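Long-range contacts in replication protein (Sphinx1.76-related DNA, PDB 6H24), which probably initiates plasmid-type replication and may take part in DNA synthesis, here represented by its N-terminal winged-helix (WH1) domain: residues R77-Q82 and S94-Q99; K37-N42 and I111-A116; T62-L67 and D105-E110. All blocks are in the same frame, centred on the assembly; numbering follows the deposited sequence.

In the fold
The three contacts lie in one WH1 winged-helix domain, and interactions 2 and 3 share strand 108-113. Interaction 1 closes the base of the hairpin 78-85/88-95, and its second segment runs on into strand 97-103, the neighbour of 108-113. Interactions 1 and 2 have centres about 13 Å apart and touch: W96 O lies 3.0 Å from A114 N. Interaction 3 sits at the other end of the strand, with its centre about 20 Å from that of interaction 2 and 23 Å from that of interaction 1. Along the chain, interaction 1 is nested within interaction 3, and interaction 3 within interaction 2. All three touch the second subunit.

Interaction 1 of 3, residues R77-Q82 and S94-Q99; sequences RQFSYQ and SRWVSQ
F79 and S94 form the tight part of this contact, an antiparallel hydrogen-bonded pair at the base of a hairpin. F79 N gives to S94 O at 2.9 Å, and S94 N gives to F79 O at 2.8 Å, both nearly along the C=O axes. The F79 ring, with CG in the crowded position between backbone N and carbonyl carbon (chi1 68°), lies against S94. S94 CB makes an off-centre CH-pi contact with this ring, 4.2 Å from its centroid. The edge of F79 points at the face of W96 in an edge-to-face pair, the planes 61° apart. S94 OG turns anti to its own N and donates to R95 O in the carbonyl plane, on a lone pair.

The face with Q78 is the solvent side: Q78 is exposed, while R95 beside it is buried and held by its guanidinium. R95 bends at chi2 so that NH1 reaches R77 O at 3.2 Å. The N-H...O bond is nearly straight, but the donor sits above the carbonyl plane. R95 NH2 bonds F75 O of the second subunit. Beyond the paired residues two waters bridge the segments: one lies between R77 O and W96 N, another joins Q78 O to W96 NE1.

R77 NE is salt-bridged to E21. F79 and W96 both pack on L10 of helix 2-14, and the backbone of W96 bonds A114 beyond strand 108-113.

Interaction 2 of 3, residues K37-N42 and I111-A116; sequences KGINAN and IIFAPA
Two waters carry the polar link between loop 37-42 and the end of strand 108-113, and both meet F113. One donates to N40 O at 2.7 Å and accepts from F113 N at 2.9 Å. The other lies 2.8 Å from both A41 O and F113 O, and need not donate to both at once. F113 is thus linked to the loop through its N-H, with a second water near its carbonyl. The touching parts of the two segments run at right angles.

Direct contact is made by methyl groups, against a ring, a proline and two backbone carbonyls. I39 has CG2 anti to its backbone N, and this methyl meets CD2 of the F113 ring obliquely at 3.9 Å. The CB atoms of A41 and P115 also lie 3.9 Å apart. I112 points toward the loop and lays its two branches against successive carbonyls. Its CG2 is 3.4 Å from A41 O. Its CD1 is 3.5 Å from N42 O.

I39 and F113 also pack on I121 of helix 121-128, while A41 and P115 each meet A41 or N42 of the second subunit. N40 shapes the loop: its OD1 accepts from N42 N, in plane on a lone pair, and also from D43 N. The N42 bond defines an Asx turn, placed where the connection from helix 19-34 approaches strand 45-48 of the winged-helix sheet.

Interaction 3 of 3, residues T62-L67 and D105-E110; sequences TAYQAL and DTATVE
Y64 carries this contact from helix 60-75 to the start of strand 108-113. Its CB points toward the strand and meets A107 CB at 4.0 Å. CG is anti to the backbone N (chi1 171°), so the ring reaches out from the helix. CG lies beside A107 CA and CB. The next atom, CD1, makes the closest approach, 3.4 Å from A107 CA. The alpha carbon of A107 thus sits over one ring face, offset toward the rim, in a CH-pi contact. CE1 follows the chain onward: T108 O lies at the ring edge, 3.6 Å from CE1, and V109 CG1 comes obliquely to the same atom at 4.1 Å. At the tip, OH is hydrogen-bonded to OD1 of D104.

One turn further along the helix, L67 extends the apolar contact, its CB 4.3 Å from V109 CG1. Helix and strand run nearly parallel there, with axes 15° apart and 8.8 Å at closest approach.

A107 has positive phi (52°) and, with T108, faces M103 in a G1 beta bulge. T108 turns away from the helix, and its OG1 shares a hydrogen bond with T106 OG1. An alanine in place of Y64 would lose the ring over A107 and the bond to D104, and would probably loosen the hold of the helix on this bulge.

V47 of strand 45-48 touches both L67 and V109, and Y102 of strand 97-103 touches Y64 and V109. Between the two segments the chemistry is mainly apolar and CH-pi, with the T108 carbonyl at the ring edge. The phenol adds a polar tether at its far end, so the aromatic side chain holds the bulge by its face and the adjoining turn by its hydroxyl.

Interaction 1 of 3, residues R77-Q82 and S94-Q99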
loop_
_atom_site.group_PDB
_atom_site.type_symbol
_atom_site.label_atom_id
_atom_site.label_comp_id
_atom_site.label_asym_id
_atom_site.label_seq_id
_atom_site.Cartn_x
_atom_site.Cartn_y
_atom_site.Cartn_z
ATOM N N ARG A 77 3.278 4.171 8.488
ATOM C CA ARG A 77 2.901 3.195 9.499
ATOM C C ARG A 77 2.599 1.821 8.897
ATOM O O ARG A 77 2.319 1.673 7.704
ATOM C CB ARG A 77 1.687 3.703 10.276
ATOM C CG ARG A 77 1.946 5.030 10.975
ATOM C CD ARG A 77 0.842 5.377 11.939
ATOM N NE ARG A 77 1.044 6.705 12.498
ATOM C CZ ARG A 77 1.807 6.962 13.552
ATOM N NH1 ARG A 77 2.437 5.975 14.177
ATOM N NH2 ARG A 77 1.944 8.207 13.984
ATOM N N GLN A 78 2.644 0.811 9.765
ATOM C CA GLN A 78 2.334 -0.567 9.403
ATOM C C GLN A 78 1.750 -1.270 10.622
ATOM O O GLN A 78 1.926 -0.829 11.762
ATOM C CB GLN A 78 3.584 -1.303 8.894
ATOM C CG GLN A 78 4.711 -1.431 9.917
ATOM C CD GLN A 78 5.952 -2.109 9.349
ATOM O OE1 GLN A 78 6.203 -3.286 9.606
ATOM N NE2 GLN A 78 6.719 -1.373 8.559
ATOM N N PHE A 79 1.028 -2.362 10.370
ATOM C CA PHE A 79 0.544 -3.228 11.443
ATOM C C PHE A 79 0.568 -4.677 10.966
ATOM O O PHE A 79 0.563 -4.957 9.764
ATOM C CB PHE A 79 -0.862 -2.813 11.921
ATOM C CG PHE A 79 -1.958 -3.039 10.912
ATOM C CD1 PHE A 79 -2.134 -2.174 9.842
ATOM C CD2 PHE A 79 -2.852 -4.082 11.074
ATOM C CE1 PHE A 79 -3.156 -2.379 8.927
ATOM C CE2 PHE A 79 -3.875 -4.289 10.168
ATOM C CZ PHE A 79 -4.033 -3.436 9.100
ATOM N N SER A 80 0.609 -5.599 11.931
ATOM C CA SER A 80 0.790 -7.017 11.652
ATOM C C SER A 80 -0.282 -7.842 12.351
ATOM O O SER A 80 -0.800 -7.461 13.406
ATOM C CB SER A 80 2.174 -7.496 12.096
ATOM O OG SER A 80 3.192 -6.822 11.377
ATOM N N TYR A 81 -0.612 -8.980 11.741
ATOM C CA TYR A 81 -1.634 -9.886 12.259
ATOM C C TYR A 81 -1.518 -11.192 11.480
ATOM O O TYR A 81 -0.774 -11.283 10.502
ATOM C CB TYR A 81 -3.037 -9.272 12.131
ATOM C CG TYR A 81 -3.426 -8.979 10.702
ATOM C CD1 TYR A 81 -3.015 -7.810 10.080
ATOM C CD2 TYR A 81 -4.199 -9.877 9.965
ATOM C CE1 TYR A 81 -3.349 -7.536 8.770
ATOM C CE2 TYR A 81 -4.539 -9.608 8.648
ATOM C CZ TYR A 81 -4.103 -8.435 8.058
ATOM O OH TYR A 81 -4.425 -8.152 6.753
ATOM N N GLN A 82 -2.299 -12.189 11.885
ATOM C CA GLN A 82 -2.274 -13.484 11.225
ATOM C C GLN A 82 -3.656 -13.772 10.646
ATOM O O GLN A 82 -4.673 -13.308 11.170
ATOM C CB GLN A 82 -1.888 -14.635 12.172
ATOM C CG GLN A 82 -0.458 -14.647 12.686
ATOM C CD GLN A 82 -0.246 -15.743 13.720
ATOM O OE1 GLN A 82 0.225 -15.493 14.829
ATOM N NE2 GLN A 82 -0.599 -16.973 13.353
ATOM N N SER A 94 0.715 -5.132 6.949
ATOM C CA SER A 94 -0.075 -4.268 6.082
ATOM C C SER A 94 0.230 -2.808 6.367
ATOM O O SER A 94 0.601 -2.445 7.484
ATOM C CB SER A 94 -1.597 -4.497 6.272
ATOM O OG SER A 94 -2.373 -3.633 5.451
ATOM N N ARG A 95 0.078 -1.980 5.337
ATOM C CA ARG A 95 0.009 -0.542 5.496
ATOM C C ARG A 95 -1.399 -0.116 5.910
ATOM O O ARG A 95 -2.358 -0.885 5.816
ATOM C CB ARG A 95 0.386 0.162 4.191
ATOM C CG ARG A 95 1.831 -0.056 3.735
ATOM C CD ARG A 95 2.809 0.435 4.768
ATOM N NE ARG A 95 4.191 0.300 4.317
ATOM C CZ ARG A 95 5.242 0.654 5.029
ATOM N NH1 ARG A 95 5.097 1.203 6.231
ATOM N NH2 ARG A 95 6.461 0.481 4.533
ATOM N N TRP A 96 -1.510 1.131 6.375
ATOM C CA TRP A 96 -2.816 1.775 6.501
ATOM C C TRP A 96 -3.293 2.299 5.149
ATOM O O TRP A 96 -4.461 2.124 4.783
ATOM C CB TRP A 96 -2.743 2.936 7.500
ATOM C CG TRP A 96 -2.645 2.529 8.924
ATOM C CD1 TRP A 96 -1.549 2.025 9.560
ATOM C CD2 TRP A 96 -3.674 2.634 9.920
ATOM N NE1 TRP A 96 -1.834 1.796 10.885
ATOM C CE2 TRP A 96 -3.133 2.159 11.132
ATOM C CE3 TRP A 96 -4.994 3.089 9.902
ATOM C CZ2 TRP A 96 -3.871 2.112 12.312
ATOM C CZ3 TRP A 96 -5.725 3.040 11.074
ATOM C CH2 TRP A 96 -5.162 2.560 12.264
ATOM N N VAL A 97 -2.396 2.934 4.399
ATOM C CA VAL A 97 -2.688 3.516 3.098
ATOM C C VAL A 97 -1.608 3.063 2.115
ATOM O O VAL A 97 -0.434 2.940 2.479
ATOM C CB VAL A 97 -2.758 5.058 3.174
ATOM C CG1 VAL A 97 -3.979 5.519 3.953
ATOM C CG2 VAL A 97 -1.486 5.625 3.827
ATOM N N SER A 98 -2.014 2.782 0.879
ATOM C CA SER A 98 -1.084 2.379 -0.164
ATOM C C SER A 98 -0.526 3.559 -0.946
ATOM O O SER A 98 0.494 3.404 -1.638
ATOM C CB SER A 98 -1.779 1.431 -1.145
ATOM O OG SER A 98 -2.941 2.037 -1.686
ATOM N N GLN A 99 -1.167 4.723 -0.859
ATOM C CA GLN A 99 -0.874 5.854 -1.723
ATOM C C GLN A 99 -1.372 7.114 -1.043
ATOM O O GLN A 99 -2.451 7.107 -0.446
ATOM C CB GLN A 99 -1.565 5.694 -3.087
ATOM C CG GLN A 99 -1.240 6.754 -4.139
ATOM C CD GLN A 99 -2.035 6.564 -5.420
ATOM O OE1 GLN A 99 -2.739 7.473 -5.878
ATOM N NE2 GLN A 99 -1.943 5.380 -5.994
HETATM O O HOH W 1 0.536 3.152 6.174
HETATM O O HOH W 2 0.221 1.123 12.718
#

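Interaction 2 of 3, residues K37-N42 and I111-A116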
loop_
_atom_site.group_PDB
_atom_site.type_symbol
_atom_site.label_atom_id
_atom_site.label_comp_id
_atom_site.label_asym_id
_atom_site.label_seq_id
_atom_site.Cartn_x
_atom_site.Cartn_y
_atom_site.Cartn_z
ATOM N N LYS A 37 -19.100 8.694 -3.116
ATOM C CA LYS A 37 -17.999 7.807 -3.451
ATOM C C LYS A 37 -17.880 6.706 -2.408
ATOM O O LYS A 37 -17.951 6.969 -1.204
ATOM C CB LYS A 37 -16.675 8.577 -3.534
ATOM N N GLY A 38 -17.688 5.472 -2.875
ATOM C CA GLY A 38 -17.412 4.379 -1.972
ATOM C C GLY A 38 -15.946 4.322 -1.596
ATOM O O GLY A 38 -15.098 5.013 -2.162
ATOM N N ILE A 39 -15.648 3.469 -0.623
ATOM C CA ILE A 39 -14.287 3.293 -0.125
ATOM C C ILE A 39 -13.814 1.895 -0.494
ATOM O O ILE A 39 -14.434 0.894 -0.113
ATOM C CB ILE A 39 -14.200 3.545 1.386
ATOM C CG1 ILE A 39 -14.632 4.991 1.668
ATOM C CG2 ILE A 39 -12.784 3.305 1.904
ATOM C CD1 ILE A 39 -14.574 5.387 3.113
ATOM N N ASN A 40 -12.715 1.833 -1.243
ATOM C CA ASN A 40 -12.169 0.568 -1.710
ATOM C C ASN A 40 -10.658 0.731 -1.857
ATOM O O ASN A 40 -10.105 1.805 -1.618
ATOM C CB ASN A 40 -12.834 0.132 -3.024
ATOM C CG ASN A 40 -12.657 1.156 -4.132
ATOM O OD1 ASN A 40 -11.545 1.409 -4.572
ATOM N ND2 ASN A 40 -13.762 1.741 -4.594
ATOM N N ALA A 41 -9.992 -0.354 -2.245
ATOM C CA ALA A 41 -8.533 -0.367 -2.292
ATOM C C ALA A 41 -7.962 0.198 -3.586
ATOM O O ALA A 41 -6.743 0.169 -3.763
ATOM C CB ALA A 41 -8.017 -1.797 -2.093
ATOM N N ASN A 42 -8.800 0.712 -4.483
ATOM C CA ASN A 42 -8.340 1.239 -5.759
ATOM C C ASN A 42 -8.511 2.741 -5.933
ATOM O O ASN A 42 -7.663 3.366 -6.573
ATOM C CB ASN A 42 -9.081 0.542 -6.910
ATOM C CG ASN A 42 -8.317 -0.631 -7.459
ATOM O OD1 ASN A 42 -7.407 -0.466 -8.271
ATOM N ND2 ASN A 42 -8.663 -1.828 -7.002
ATOM N N ILE A 111 -5.863 10.045 -0.516
ATOM C CA ILE A 111 -5.333 8.812 0.049
ATOM C C ILE A 111 -6.073 7.625 -0.551
ATOM O O ILE A 111 -7.220 7.744 -0.988
ATOM C CB ILE A 111 -5.426 8.756 1.593
ATOM C CG1 ILE A 111 -6.879 8.737 2.082
ATOM C CG2 ILE A 111 -4.686 9.938 2.221
ATOM C CD1 ILE A 111 -6.998 8.495 3.578
ATOM N N ILE A 112 -5.402 6.482 -0.592
ATOM C CA ILE A 112 -6.048 5.203 -0.857
ATOM C C ILE A 112 -5.778 4.278 0.319
ATOM O O ILE A 112 -4.620 4.058 0.681
ATOM C CB ILE A 112 -5.563 4.546 -2.158
ATOM C CG1 ILE A 112 -5.653 5.511 -3.343
ATOM C CG2 ILE A 112 -6.412 3.302 -2.434
ATOM C CD1 ILE A 112 -5.213 4.899 -4.671
ATOM N N PHE A 113 -6.833 3.724 0.902
ATOM C CA PHE A 113 -6.651 2.772 1.987
ATOM C C PHE A 113 -6.141 1.438 1.465
ATOM O O PHE A 113 -6.521 0.985 0.381
ATOM C CB PHE A 113 -7.964 2.570 2.742
ATOM C CG PHE A 113 -8.342 3.729 3.602
ATOM C CD1 PHE A 113 -7.648 3.994 4.771
ATOM C CD2 PHE A 113 -9.375 4.573 3.239
ATOM C CE1 PHE A 113 -7.986 5.068 5.569
ATOM C CE2 PHE A 113 -9.719 5.653 4.034
ATOM C CZ PHE A 113 -9.034 5.896 5.205
ATOM N N ALA A 114 -5.286 0.801 2.262
ATOM C CA ALA A 114 -4.811 -0.534 1.956
ATOM C C ALA A 114 -5.956 -1.538 2.059
ATOM O O ALA A 114 -6.904 -1.339 2.825
ATOM C CB ALA A 114 -3.691 -0.927 2.908
ATOM N N PRO A 115 -5.887 -2.641 1.309
ATOM C CA PRO A 115 -7.055 -3.546 1.277
ATOM C C PRO A 115 -7.393 -4.186 2.611
ATOM O O PRO A 115 -8.567 -4.477 2.859
ATOM C CB PRO A 115 -6.673 -4.595 0.222
ATOM C CG PRO A 115 -5.184 -4.467 0.029
ATOM C CD PRO A 115 -4.828 -3.041 0.364
ATOM N N ALA A 116 -6.425 -4.396 3.500
ATOM C CA ALA A 116 -6.753 -4.984 4.795
ATOM C C ALA A 116 -7.584 -4.040 5.655
ATOM O O ALA A 116 -8.353 -4.501 6.518
ATOM C CB ALA A 116 -5.470 -5.351 5.540
HETATM O O HOH W 3 -9.517 4.040 -0.247
HETATM O O HOH W 4 -4.838 0.071 -1.701
#

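Interaction 3 of 3, residues T62-L67 and D105-E110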
loop_
_atom_site.group_PDB
_atom_site.type_symbol
_atom_site.label_atom_id
_atom_site.label_comp_id
_atom_site.label_asym_id
_atom_site.label_seq_id
_atom_site.Cartn_x
_atom_site.Cartn_y
_atom_site.Cartn_z
ATOM N N THR A 62 -2.868 26.854 9.073
ATOM C CA THR A 62 -2.037 25.665 9.199
ATOM C C THR A 62 -2.776 24.382 8.850
ATOM O O THR A 62 -2.179 23.305 8.921
ATOM C CB THR A 62 -1.495 25.540 10.631
ATOM O OG1 THR A 62 -2.586 25.527 11.561
ATOM C CG2 THR A 62 -0.558 26.690 10.959
ATOM N N ALA A 63 -4.043 24.473 8.435
ATOM C CA ALA A 63 -4.860 23.273 8.276
ATOM C C ALA A 63 -4.343 22.406 7.138
ATOM O O ALA A 63 -4.186 21.191 7.295
ATOM C CB ALA A 63 -6.320 23.660 8.033
ATOM N N TYR A 64 -4.044 23.012 5.987
ATOM C CA TYR A 64 -3.577 22.218 4.858
ATOM C C TYR A 64 -2.231 21.565 5.158
ATOM O O TYR A 64 -2.053 20.366 4.931
ATOM C CB TYR A 64 -3.485 23.071 3.599
ATOM C CG TYR A 64 -2.806 22.353 2.453
ATOM C CD1 TYR A 64 -3.339 21.191 1.925
ATOM C CD2 TYR A 64 -1.619 22.831 1.918
ATOM C CE1 TYR A 64 -2.716 20.529 0.878
ATOM C CE2 TYR A 64 -0.987 22.178 0.871
ATOM C CZ TYR A 64 -1.543 21.025 0.357
ATOM O OH TYR A 64 -0.926 20.366 -0.682
ATOM N N GLN A 65 -1.269 22.335 5.678
ATOM C CA GLN A 65 0.030 21.747 5.995
ATOM C C GLN A 65 -0.117 20.606 6.995
ATOM O O GLN A 65 0.574 19.584 6.892
ATOM C CB GLN A 65 0.982 22.811 6.537
ATOM C CG GLN A 65 2.424 22.332 6.656
ATOM C CD GLN A 65 3.050 22.037 5.296
ATOM O OE1 GLN A 65 2.997 22.863 4.384
ATOM N NE2 GLN A 65 3.630 20.854 5.156
ATOM N N ALA A 66 -1.009 20.765 7.979
ATOM C CA ALA A 66 -1.244 19.700 8.946
ATOM C C ALA A 66 -1.721 18.429 8.258
ATOM O O ALA A 66 -1.246 17.330 8.569
ATOM C CB ALA A 66 -2.277 20.156 9.979
ATOM N N LEU A 67 -2.644 18.561 7.307
ATOM C CA LEU A 67 -3.110 17.402 6.555
ATOM C C LEU A 67 -1.997 16.809 5.702
ATOM O O LEU A 67 -1.826 15.584 5.649
ATOM C CB LEU A 67 -4.278 17.809 5.665
ATOM C CG LEU A 67 -5.607 18.142 6.324
ATOM C CD1 LEU A 67 -6.542 18.576 5.222
ATOM C CD2 LEU A 67 -6.157 16.951 7.088
ATOM N N ASP A 105 -1.993 23.847 -4.680
ATOM C CA ASP A 105 -2.750 24.971 -5.221
ATOM C C ASP A 105 -4.219 24.953 -4.798
ATOM O O ASP A 105 -4.863 26.010 -4.808
ATOM C CB ASP A 105 -2.629 24.998 -6.747
ATOM C CG ASP A 105 -1.256 25.465 -7.212
ATOM O OD1 ASP A 105 -0.408 25.790 -6.351
ATOM O OD2 ASP A 105 -1.023 25.508 -8.437
ATOM N N THR A 106 -4.769 23.786 -4.460
ATOM C CA THR A 106 -6.159 23.670 -4.036
ATOM C C THR A 106 -6.328 23.263 -2.577
ATOM O O THR A 106 -7.466 23.064 -2.135
ATOM C CB THR A 106 -6.903 22.657 -4.916
ATOM O OG1 THR A 106 -6.227 21.393 -4.868
ATOM C CG2 THR A 106 -6.975 23.142 -6.354
ATOM N N ALA A 107 -5.242 23.126 -1.824
ATOM C CA ALA A 107 -5.309 22.736 -0.415
ATOM C C ALA A 107 -6.128 21.462 -0.233
ATOM O O ALA A 107 -7.037 21.395 0.598
ATOM C CB ALA A 107 -5.882 23.861 0.444
ATOM N N THR A 108 -5.785 20.443 -1.017
ATOM C CA THR A 108 -6.423 19.137 -0.945
ATOM C C THR A 108 -5.359 18.053 -0.879
ATOM O O THR A 108 -4.241 18.218 -1.386
ATOM C CB THR A 108 -7.334 18.884 -2.154
ATOM O OG1 THR A 108 -6.554 18.883 -3.355
ATOM C CG2 THR A 108 -8.383 19.965 -2.262
ATOM N N VAL A 109 -5.713 16.942 -0.238
ATOM C CA VAL A 109 -4.890 15.744 -0.210
ATOM C C VAL A 109 -5.737 14.571 -0.706
ATOM O O VAL A 109 -6.957 14.668 -0.854
ATOM C CB VAL A 109 -4.317 15.457 1.195
ATOM C CG1 VAL A 109 -3.433 16.621 1.667
ATOM C CG2 VAL A 109 -5.433 15.194 2.180
ATOM N N GLU A 110 -5.063 13.459 -0.990
ATOM C CA GLU A 110 -5.694 12.258 -1.518
ATOM C C GLU A 110 -5.059 11.053 -0.843
ATOM O O GLU A 110 -3.841 11.014 -0.670
ATOM C CB GLU A 110 -5.493 12.121 -3.028
ATOM C CG GLU A 110 -6.414 12.918 -3.899
ATOM C CD GLU A 110 -6.278 12.507 -5.349
ATOM O OE1 GLU A 110 -5.539 11.533 -5.624
ATOM O OE2 GLU A 110 -6.888 13.161 -6.212
#